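Local coordinates for pirin-like protein (Geobacillus kaustophilus, PDB 2P17) that is of unknown function but binds one iron ion per subunit and belongs to the pirin family within the cupin clan, at residues L40-D45 against H110-W115; R5-V10 against L214-H219; I46-T51 against G106-S111. One frame throughout, in Å; residues are numbered along the deposited sequence.

Contact 1. Residues L40-D45 against H110-W115; sequences LLLMED and HSLQLW
Two antiparallel strands, 40-45 and 110-115, run side by side, and packing is tightest where Leu41 meets Trp115. Leu41 holds CG in the crowded position between backbone N and carbonyl carbon (chi1 65°), which lays the branched end along the indole, both side chains pointing the same way. CD2 rides over one face, 3.6 Å from the centroid of the Trp115 six-membered ring, a CH-pi contact, while Leu41 CD1 covers the five-membered part. Leu42, Glu44, Leu112 and Leu114 fill the opposite face of the pair: Leu42 CD1 touches Leu114 CB at 3.8 Å, and Leu112 CD2 lies against Glu44 CB. The backbones are stitched by straight bonds, such as Gln113 N to Met43 O at 2.8 Å.

Looser packing marks the Met43-Gln113 pair, whose side-chain ends lead away from the facing strand; the selenomethionine is partly exposed, and Gln113 sends OE1 to Thr64. Between Asp45 and Ser111 a water takes up the polar groups, 2.6 Å from Asp45 OD2, and also bonds Met43 O and Ser111 OG. Asp45 OD1 turns to His22 instead. In this N-terminal cupin domain the Gln113-Trp115 face turns to the iron site, Trp115 meeting ligand His57.

At the partly exposed end, His110 NE2 gives its N-H to Glu44 OE2 at 2.6 Å. OE2 offers its anti lone pair and lies nearly in the imidazole plane, although the carboxylate is turned 33° from it. So short a bond to a buried carboxylate probably favours a negative Glu44 and may raise the proton affinity of His110.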
loop_
_atom_site.group_PDB
_atom_site.type_symbol
_atom_site.label_atom_id
_atom_site.label_comp_id
_atom_site.label_asym_id
_atom_site.label_seq_id
_atom_site.Cartn_x
_atom_site.Cartn_y
_atom_site.Cartn_z
ATOM N N LEU A 40 1.165 7.914 6.615
ATOM C CA LEU A 40 1.767 9.246 6.654
ATOM C C LEU A 40 1.965 9.828 5.271
ATOM O O LEU A 40 1.940 11.047 5.096
ATOM C CB LEU A 40 3.090 9.215 7.423
ATOM C CG LEU A 40 2.976 8.881 8.902
ATOM C CD1 LEU A 40 4.345 8.527 9.451
ATOM C CD2 LEU A 40 2.328 10.021 9.704
ATOM N N LEU A 41 2.167 8.950 4.294
ATOM C CA LEU A 41 2.299 9.361 2.903
ATOM C C LEU A 41 2.334 8.136 2.003
ATOM O O LEU A 41 2.579 7.016 2.460
ATOM C CB LEU A 41 3.523 10.261 2.671
ATOM C CG LEU A 41 4.930 9.711 2.863
ATOM C CD1 LEU A 41 5.408 8.922 1.645
ATOM C CD2 LEU A 41 5.908 10.865 3.137
ATOM N N LEU A 42 2.052 8.358 0.726
ATOM C CA LEU A 42 2.214 7.320 -0.282
ATOM C C LEU A 42 2.717 8.015 -1.532
ATOM O O LEU A 42 2.051 8.917 -2.043
ATOM C CB LEU A 42 0.892 6.604 -0.575
ATOM C CG LEU A 42 0.955 5.544 -1.687
ATOM C CD1 LEU A 42 1.954 4.418 -1.394
ATOM C CD2 LEU A 42 -0.431 4.962 -1.915
HETATM N N MSE A 43 3.892 7.598 -1.987
HETATM C CA MSE A 43 4.562 8.223 -3.121
HETATM C C MSE A 43 4.759 7.217 -4.244
HETATM O O MSE A 43 5.155 6.072 -3.995
HETATM C CB MSE A 43 5.919 8.743 -2.664
HETATM C CG MSE A 43 6.702 9.464 -3.720
HETATM SE SE MSE A 43 8.120 10.454 -2.882
HETATM C CE MSE A 43 7.035 11.606 -1.754
ATOM N N GLU A 44 4.486 7.656 -5.473
ATOM C CA GLU A 44 4.764 6.880 -6.670
ATOM C C GLU A 44 6.064 7.382 -7.264
ATOM O O GLU A 44 6.252 8.587 -7.412
ATOM C CB GLU A 44 3.633 7.029 -7.688
ATOM C CG GLU A 44 3.882 6.283 -8.999
ATOM C CD GLU A 44 2.943 6.701 -10.124
ATOM O OE1 GLU A 44 2.513 7.879 -10.174
ATOM O OE2 GLU A 44 2.649 5.842 -10.976
ATOM N N ASP A 45 6.964 6.455 -7.587
ATOM C CA ASP A 45 8.260 6.818 -8.166
ATOM C C ASP A 45 8.559 5.985 -9.393
ATOM O O ASP A 45 8.279 4.786 -9.427
ATOM C CB ASP A 45 9.381 6.631 -7.146
ATOM C CG ASP A 45 9.288 7.613 -6.001
ATOM O OD1 ASP A 45 9.685 8.782 -6.189
ATOM O OD2 ASP A 45 8.827 7.212 -4.915
ATOM N N HIS A 110 9.399 1.164 -11.232
ATOM C CA HIS A 110 8.173 1.890 -10.941
ATOM C C HIS A 110 7.652 1.313 -9.634
ATOM O O HIS A 110 7.369 0.118 -9.573
ATOM C CB HIS A 110 7.176 1.660 -12.086
ATOM C CG HIS A 110 5.924 2.475 -12.001
ATOM N ND1 HIS A 110 4.863 2.277 -12.857
ATOM C CD2 HIS A 110 5.554 3.477 -11.171
ATOM C CE1 HIS A 110 3.897 3.132 -12.566
ATOM N NE2 HIS A 110 4.291 3.872 -11.544
ATOM N N SER A 111 7.552 2.147 -8.594
ATOM C CA SER A 111 7.179 1.658 -7.259
ATOM C C SER A 111 6.195 2.565 -6.539
ATOM O O SER A 111 6.007 3.730 -6.902
ATOM C CB SER A 111 8.429 1.480 -6.385
ATOM O OG SER A 111 9.112 2.709 -6.211
ATOM N N LEU A 112 5.562 1.999 -5.518
ATOM C CA LEU A 112 4.722 2.761 -4.595
ATOM C C LEU A 112 5.314 2.617 -3.209
ATOM O O LEU A 112 5.498 1.492 -2.746
ATOM C CB LEU A 112 3.294 2.230 -4.602
ATOM C CG LEU A 112 2.526 2.564 -5.874
ATOM C CD1 LEU A 112 1.346 1.638 -6.040
ATOM C CD2 LEU A 112 2.078 4.035 -5.850
ATOM N N GLN A 113 5.621 3.742 -2.558
ATOM C CA GLN A 113 6.259 3.753 -1.245
ATOM C C GLN A 113 5.320 4.347 -0.201
ATOM O O GLN A 113 5.030 5.540 -0.245
ATOM C CB GLN A 113 7.552 4.570 -1.303
ATOM C CG GLN A 113 8.333 4.599 -0.008
ATOM C CD GLN A 113 9.220 3.386 0.151
ATOM O OE1 GLN A 113 8.928 2.311 -0.372
ATOM N NE2 GLN A 113 10.313 3.550 0.874
ATOM N N LEU A 114 4.871 3.507 0.728
ATOM C CA LEU A 114 3.946 3.901 1.790
ATOM C C LEU A 114 4.700 4.090 3.100
ATOM O O LEU A 114 5.602 3.311 3.407
ATOM C CB LEU A 114 2.907 2.788 1.960
ATOM C CG LEU A 114 1.864 2.948 3.051
ATOM C CD1 LEU A 114 0.742 3.867 2.563
ATOM C CD2 LEU A 114 1.309 1.583 3.454
ATOM N N TRP A 115 4.354 5.135 3.849
ATOM C CA TRP A 115 4.848 5.276 5.222
ATOM C C TRP A 115 3.727 5.016 6.187
ATOM O O TRP A 115 2.611 5.530 6.029
ATOM C CB TRP A 115 5.372 6.684 5.479
ATOM C CG TRP A 115 6.662 7.029 4.806
ATOM C CD1 TRP A 115 7.302 6.323 3.823
ATOM C CD2 TRP A 115 7.451 8.197 5.047
ATOM N NE1 TRP A 115 8.460 6.977 3.451
ATOM C CE2 TRP A 115 8.571 8.130 4.186
ATOM C CE3 TRP A 115 7.326 9.289 5.922
ATOM C CZ2 TRP A 115 9.565 9.126 4.169
ATOM C CZ3 TRP A 115 8.314 10.283 5.898
ATOM C CH2 TRP A 115 9.416 10.185 5.028
HETATM O O HOH W 1 7.918 4.808 -4.695
#

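Contact 2. Residues R5-V10 against L214-H219; sequences RRIRRV and LFFSRH
Backbone bonds come first in the meeting of residues 5-10 with 214-219, an antiparallel pairing in which the strand parts 7-10 and 214-216 run 152° apart. Phe215 is held at both backbone ends: its N donates to Arg9 O almost along the C=O axis, and its O accepts from Arg8 N at 2.8 Å. Past the strand ends, Ser217 N reaches Arg6 O, and Ser217 OG, in the crowded position between backbone N and carbonyl carbon, takes the Arg6 N-H in a straight bond of 2.9 Å. The same hydroxyl is tied to His219 NE2 at 2.8 Å, linking Arg6 to the imidazole.

Arginine side chains supply the second kind of contact. The Arg9 guanidinium lies flat on the Phe215 ring, planes 25° apart and CZ 4.1 Å from the ring centroid, a cation-pi stack reached by a bend at chi3 (63°). Arg8 extends from CG to NE and sets Phe215 CB against a guanidinium face, with a weak bond from its NE to Phe216 O at 3.0 Å. Arg6 presents a guanidinium face to Ser217 CB, and the Arg5 chain slides past His219 in the opposite direction, CG 3.6 Å from His219 NE2.

Apolar contacts are fewer: Ile7 CD1 meets the Phe216 ring edge at CD1, 3.7 Å away, while Ile7 CG2 and the Val10 methyls pack on Leu214.

The contact ties the N-terminal strand into the C-terminal cupin domain, away from the iron site. Glu35 of helix 33-36 forms salt bridges with Arg8 and Arg9, and Tyr36 meets the Phe215 ring. Arg5 bonds Thr225 and Tyr188 O, Leu214 and Phe216 pack on strand 189-196, and Leu227 of strand 224-231 touches Arg5, Ile7 and Phe216.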
loop_
_atom_site.group_PDB
_atom_site.type_symbol
_atom_site.label_atom_id
_atom_site.label_comp_id
_atom_site.label_asym_id
_atom_site.label_seq_id
_atom_site.Cartn_x
_atom_site.Cartn_y
_atom_site.Cartn_z
ATOM N N ARG A 5 -19.086 0.445 2.815
ATOM C CA ARG A 5 -18.293 1.657 2.691
ATOM C C ARG A 5 -18.575 2.399 1.385
ATOM O O ARG A 5 -18.921 1.780 0.367
ATOM C CB ARG A 5 -16.808 1.337 2.817
ATOM C CG ARG A 5 -16.438 0.834 4.214
ATOM C CD ARG A 5 -15.121 1.424 4.681
ATOM N NE ARG A 5 -14.626 0.780 5.899
ATOM C CZ ARG A 5 -13.642 1.277 6.651
ATOM N NH1 ARG A 5 -13.047 2.426 6.330
ATOM N NH2 ARG A 5 -13.223 0.627 7.725
ATOM N N ARG A 6 -18.396 3.716 1.445
ATOM C CA ARG A 6 -18.536 4.624 0.316
ATOM C C ARG A 6 -17.152 5.145 -0.047
ATOM O O ARG A 6 -16.220 5.089 0.770
ATOM C CB ARG A 6 -19.439 5.809 0.703
ATOM C CG ARG A 6 -20.918 5.481 0.810
ATOM C CD ARG A 6 -21.667 6.576 1.549
ATOM N NE ARG A 6 -21.475 6.473 2.994
ATOM C CZ ARG A 6 -20.702 7.276 3.721
ATOM N NH1 ARG A 6 -20.042 8.273 3.150
ATOM N NH2 ARG A 6 -20.597 7.081 5.030
ATOM N N ILE A 7 -17.016 5.652 -1.267
ATOM C CA ILE A 7 -15.836 6.388 -1.675
ATOM C C ILE A 7 -16.056 7.864 -1.367
ATOM O O ILE A 7 -16.932 8.517 -1.958
ATOM C CB ILE A 7 -15.503 6.171 -3.176
ATOM C CG1 ILE A 7 -15.285 4.673 -3.479
ATOM C CG2 ILE A 7 -14.291 7.036 -3.582
ATOM C CD1 ILE A 7 -14.305 3.957 -2.529
ATOM N N ARG A 8 -15.279 8.383 -0.424
ATOM C CA ARG A 8 -15.475 9.758 0.040
ATOM C C ARG A 8 -14.694 10.785 -0.775
ATOM O O ARG A 8 -15.000 11.983 -0.723
ATOM C CB ARG A 8 -15.155 9.891 1.524
ATOM C CG ARG A 8 -13.717 9.585 1.881
ATOM C CD ARG A 8 -13.419 9.803 3.365
ATOM N NE ARG A 8 -12.012 9.526 3.610
ATOM C CZ ARG A 8 -11.037 10.420 3.477
ATOM N NH1 ARG A 8 -11.330 11.673 3.151
ATOM N NH2 ARG A 8 -9.775 10.067 3.683
ATOM N N ARG A 9 -13.699 10.324 -1.530
ATOM C CA ARG A 9 -12.888 11.217 -2.348
ATOM C C ARG A 9 -12.132 10.440 -3.409
ATOM O O ARG A 9 -11.686 9.318 -3.157
ATOM C CB ARG A 9 -11.903 11.988 -1.466
ATOM C CG ARG A 9 -11.037 12.981 -2.218
ATOM C CD ARG A 9 -10.442 14.033 -1.302
ATOM N NE ARG A 9 -9.538 13.467 -0.303
ATOM C CZ ARG A 9 -8.264 13.150 -0.520
ATOM N NH1 ARG A 9 -7.703 13.305 -1.718
ATOM N NH2 ARG A 9 -7.535 12.665 0.475
ATOM N N VAL A 10 -11.989 11.030 -4.595
ATOM C CA VAL A 10 -11.243 10.414 -5.690
ATOM C C VAL A 10 -10.084 11.321 -6.102
ATOM O O VAL A 10 -10.307 12.413 -6.640
ATOM C CB VAL A 10 -12.135 10.154 -6.933
ATOM C CG1 VAL A 10 -11.319 9.526 -8.068
ATOM C CG2 VAL A 10 -13.352 9.303 -6.567
ATOM N N LEU A 214 -8.732 6.107 -4.355
ATOM C CA LEU A 214 -10.124 6.231 -3.899
ATOM C C LEU A 214 -10.143 6.008 -2.407
ATOM O O LEU A 214 -9.720 4.955 -1.947
ATOM C CB LEU A 214 -11.026 5.225 -4.622
ATOM C CG LEU A 214 -11.489 5.608 -6.034
ATOM C CD1 LEU A 214 -10.339 5.605 -7.037
ATOM C CD2 LEU A 214 -12.554 4.630 -6.491
ATOM N N PHE A 215 -10.596 7.018 -1.662
ATOM C CA PHE A 215 -10.543 6.987 -0.199
ATOM C C PHE A 215 -11.868 6.541 0.369
ATOM O O PHE A 215 -12.921 6.902 -0.162
ATOM C CB PHE A 215 -10.171 8.366 0.339
ATOM C CG PHE A 215 -8.795 8.788 -0.050
ATOM C CD1 PHE A 215 -7.709 8.532 0.788
ATOM C CD2 PHE A 215 -8.561 9.386 -1.288
ATOM C CE1 PHE A 215 -6.420 8.893 0.407
ATOM C CE2 PHE A 215 -7.284 9.744 -1.677
ATOM C CZ PHE A 215 -6.212 9.508 -0.831
ATOM N N PHE A 216 -11.822 5.791 1.472
ATOM C CA PHE A 216 -13.016 5.163 2.028
ATOM C C PHE A 216 -13.643 6.009 3.139
ATOM O O PHE A 216 -12.944 6.651 3.909
ATOM C CB PHE A 216 -12.721 3.758 2.603
ATOM C CG PHE A 216 -11.944 2.847 1.683
ATOM C CD1 PHE A 216 -12.063 2.945 0.292
ATOM C CD2 PHE A 216 -11.120 1.848 2.218
ATOM C CE1 PHE A 216 -11.335 2.099 -0.540
ATOM C CE2 PHE A 216 -10.397 0.990 1.386
ATOM C CZ PHE A 216 -10.511 1.111 0.002
ATOM N N SER A 217 -14.972 5.947 3.220
ATOM C CA SER A 217 -15.703 6.473 4.363
ATOM C C SER A 217 -15.213 5.855 5.659
ATOM O O SER A 217 -14.735 4.731 5.678
ATOM C CB SER A 217 -17.205 6.188 4.207
ATOM O OG SER A 217 -17.426 4.819 3.905
ATOM N N ARG A 218 -15.372 6.610 6.737
ATOM C CA ARG A 218 -15.032 6.152 8.073
ATOM C C ARG A 218 -16.253 5.612 8.789
ATOM O O ARG A 218 -17.372 6.081 8.563
ATOM C CB ARG A 218 -14.458 7.312 8.882
ATOM C CG ARG A 218 -13.175 7.916 8.299
ATOM C CD ARG A 218 -11.972 6.990 8.420
ATOM N NE ARG A 218 -11.503 6.823 9.796
ATOM C CZ ARG A 218 -10.627 7.618 10.430
ATOM N NH1 ARG A 218 -10.099 8.686 9.842
ATOM N NH2 ARG A 218 -10.294 7.353 11.688
ATOM N N HIS A 219 -16.027 4.616 9.643
ATOM C CA HIS A 219 -17.101 3.989 10.392
ATOM C C HIS A 219 -16.689 3.835 11.856
ATOM O O HIS A 219 -15.682 4.393 12.274
ATOM C CB HIS A 219 -17.501 2.681 9.694
ATOM C CG HIS A 219 -17.940 2.911 8.286
ATOM N ND1 HIS A 219 -19.249 3.185 7.960
ATOM C CD2 HIS A 219 -17.233 3.023 7.137
ATOM C CE1 HIS A 219 -19.337 3.415 6.661
ATOM N NE2 HIS A 219 -18.128 3.319 6.139
#

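Contact 3. Residues I46-T51 against G106-S111; sequences IFERGT and GSTVHS
Ile46 carries much of the outer end of this strand pair. Its CB lies on the same face as the side chain of His110, its partner in a non-hydrogen-bonded antiparallel pair. From there CG2, anti to the backbone N, meets the methyl CG2 of Thr108 at 3.6 Å. The other branch has CG1 anti to the carbonyl carbon (chi1 -59°), which brings it over the imidazole, 3.5 Å from His110 CD2. The tip, CD1, continues above the same ring face, 4.2 Å from its centroid in a CH-pi contact. An alanine here would remove both branches and would probably leave that face of the His110 ring and the Thr108 methyl less well packed.

On the other face, Phe47 and Val109 form a hydrogen-bonded pair, their N and O atoms joined both ways at 2.9 Å. Phe47 has CG in the crowded position between backbone N and carbonyl carbon, so that Val109 CB sits over one ring face while Ser111 OG lies at the ring edge, 3.3 Å from Phe47 CE2. Leu71 and Pro103 also pack on Phe47 and Val109.

Past Glu48 the two segments separate, and a water bridges them, accepting from Arg49 N and donating to Ser107 O at 2.7 Å. Glu48 O accepts from Thr51 OG1 at 2.7 Å and also from Thr51 N. The backbone bond closes a type II turn over 48-51, reinforced by the hydroxyl, with Gly50 in the third position, its classic glycine site, ending an antiparallel strand pair of the N-terminal pirin cupin domain.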
loop_
_atom_site.group_PDB
_atom_site.type_symbol
_atom_site.label_atom_id
_atom_site.label_comp_id
_atom_site.label_asym_id
_atom_site.label_seq_id
_atom_site.Cartn_x
_atom_site.Cartn_y
_atom_site.Cartn_z
ATOM N N ILE A 46 9.112 6.640 -10.410
ATOM C CA ILE A 46 9.693 5.952 -11.547
ATOM C C ILE A 46 11.138 6.417 -11.592
ATOM O O ILE A 46 11.396 7.614 -11.769
ATOM C CB ILE A 46 8.966 6.311 -12.864
ATOM C CG1 ILE A 46 7.482 5.932 -12.774
ATOM C CG2 ILE A 46 9.668 5.642 -14.056
ATOM C CD1 ILE A 46 6.655 6.394 -13.942
ATOM N N PHE A 47 12.084 5.500 -11.417
ATOM C CA PHE A 47 13.469 5.915 -11.210
ATOM C C PHE A 47 14.510 4.938 -11.730
ATOM O O PHE A 47 14.235 3.745 -11.884
ATOM C CB PHE A 47 13.730 6.327 -9.747
ATOM C CG PHE A 47 13.499 5.232 -8.730
ATOM C CD1 PHE A 47 14.565 4.693 -8.023
ATOM C CD2 PHE A 47 12.210 4.772 -8.451
ATOM C CE1 PHE A 47 14.362 3.711 -7.068
ATOM C CE2 PHE A 47 11.989 3.779 -7.495
ATOM C CZ PHE A 47 13.077 3.241 -6.800
ATOM N N GLU A 48 15.696 5.472 -12.017
ATOM C CA GLU A 48 16.819 4.678 -12.493
ATOM C C GLU A 48 17.916 4.589 -11.438
ATOM O O GLU A 48 17.870 5.283 -10.416
ATOM C CB GLU A 48 17.364 5.271 -13.802
ATOM C CG GLU A 48 16.345 5.234 -14.951
ATOM C CD GLU A 48 16.771 6.010 -16.190
ATOM O OE1 GLU A 48 17.943 5.887 -16.626
ATOM O OE2 GLU A 48 15.914 6.732 -16.744
ATOM N N ARG A 49 18.891 3.720 -11.687
ATOM C CA ARG A 49 20.030 3.525 -10.795
ATOM C C ARG A 49 20.726 4.854 -10.515
ATOM O O ARG A 49 20.982 5.645 -11.432
ATOM C CB ARG A 49 21.021 2.529 -11.405
ATOM C CG ARG A 49 22.079 2.017 -10.442
ATOM C CD ARG A 49 22.757 0.780 -11.006
ATOM N NE ARG A 49 23.777 0.220 -10.117
ATOM C CZ ARG A 49 23.536 -0.624 -9.115
ATOM N NH1 ARG A 49 22.297 -1.026 -8.832
ATOM N NH2 ARG A 49 24.550 -1.074 -8.387
ATOM N N GLY A 50 20.997 5.092 -9.234
ATOM C CA GLY A 50 21.703 6.293 -8.784
ATOM C C GLY A 50 20.817 7.431 -8.311
ATOM O O GLY A 50 21.316 8.472 -7.876
ATOM N N THR A 51 19.499 7.239 -8.396
ATOM C CA THR A 51 18.543 8.283 -8.026
ATOM C C THR A 51 18.653 8.686 -6.552
ATOM O O THR A 51 18.786 9.875 -6.233
ATOM C CB THR A 51 17.088 7.857 -8.332
ATOM O OG1 THR A 51 16.924 7.700 -9.747
ATOM C CG2 THR A 51 16.106 8.905 -7.837
ATOM N N GLY A 106 20.586 -0.900 -15.645
ATOM C CA GLY A 106 19.735 -0.976 -16.833
ATOM C C GLY A 106 18.241 -1.118 -16.583
ATOM O O GLY A 106 17.455 -1.154 -17.530
ATOM N N SER A 107 17.836 -1.193 -15.314
ATOM C CA SER A 107 16.418 -1.327 -14.988
ATOM C C SER A 107 15.812 -0.002 -14.541
ATOM O O SER A 107 16.459 0.785 -13.850
ATOM C CB SER A 107 16.231 -2.381 -13.896
ATOM O OG SER A 107 14.854 -2.625 -13.645
ATOM N N THR A 108 14.579 0.240 -14.966
ATOM C CA THR A 108 13.783 1.347 -14.447
ATOM C C THR A 108 12.750 0.766 -13.488
ATOM O O THR A 108 11.982 -0.115 -13.863
ATOM C CB THR A 108 13.065 2.103 -15.572
ATOM O OG1 THR A 108 14.039 2.686 -16.450
ATOM C CG2 THR A 108 12.187 3.217 -15.007
ATOM N N VAL A 109 12.753 1.242 -12.246
ATOM C CA VAL A 109 11.788 0.785 -11.247
ATOM C C VAL A 109 10.605 1.729 -11.172
ATOM O O VAL A 109 10.779 2.939 -11.082
ATOM C CB VAL A 109 12.450 0.624 -9.858
ATOM C CG1 VAL A 109 11.411 0.375 -8.753
ATOM C CG2 VAL A 109 13.431 -0.528 -9.883
ATOM N N HIS A 110 9.399 1.164 -11.232
ATOM C CA HIS A 110 8.173 1.890 -10.941
ATOM C C HIS A 110 7.652 1.313 -9.634
ATOM O O HIS A 110 7.369 0.118 -9.573
ATOM C CB HIS A 110 7.176 1.660 -12.086
ATOM C CG HIS A 110 5.924 2.475 -12.001
ATOM N ND1 HIS A 110 4.863 2.277 -12.857
ATOM C CD2 HIS A 110 5.554 3.477 -11.171
ATOM C CE1 HIS A 110 3.897 3.132 -12.566
ATOM N NE2 HIS A 110 4.291 3.872 -11.544
ATOM N N SER A 111 7.552 2.147 -8.594
ATOM C CA SER A 111 7.179 1.658 -7.259
ATOM C C SER A 111 6.195 2.565 -6.539
ATOM O O SER A 111 6.007 3.730 -6.902
ATOM C CB SER A 111 8.429 1.480 -6.385
ATOM O OG SER A 111 9.112 2.709 -6.211
HETATM O O HOH W 2 18.822 2.055 -14.018
#

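In the fold
Contacts 1 and 3 are successive lengths of one strand pair, 39-47 with 109-117; they share His110 and Ser111, and their centres lie about 14 Å apart. Contact 1 comes closest to the iron bound by His57 and His99: the Gln113 side chain is about 5 Å from the ion, and Trp115 packs on His57. In contact 3 the Phe47 side chain is about 10 Å from the metal. Contact 2 stands away from the iron site, joining the N-terminal strand to the C-terminal cupin domain. Its centre is about 20 Å from that of contact 1 and 32 Å from that of contact 3, and along the chain it encloses both.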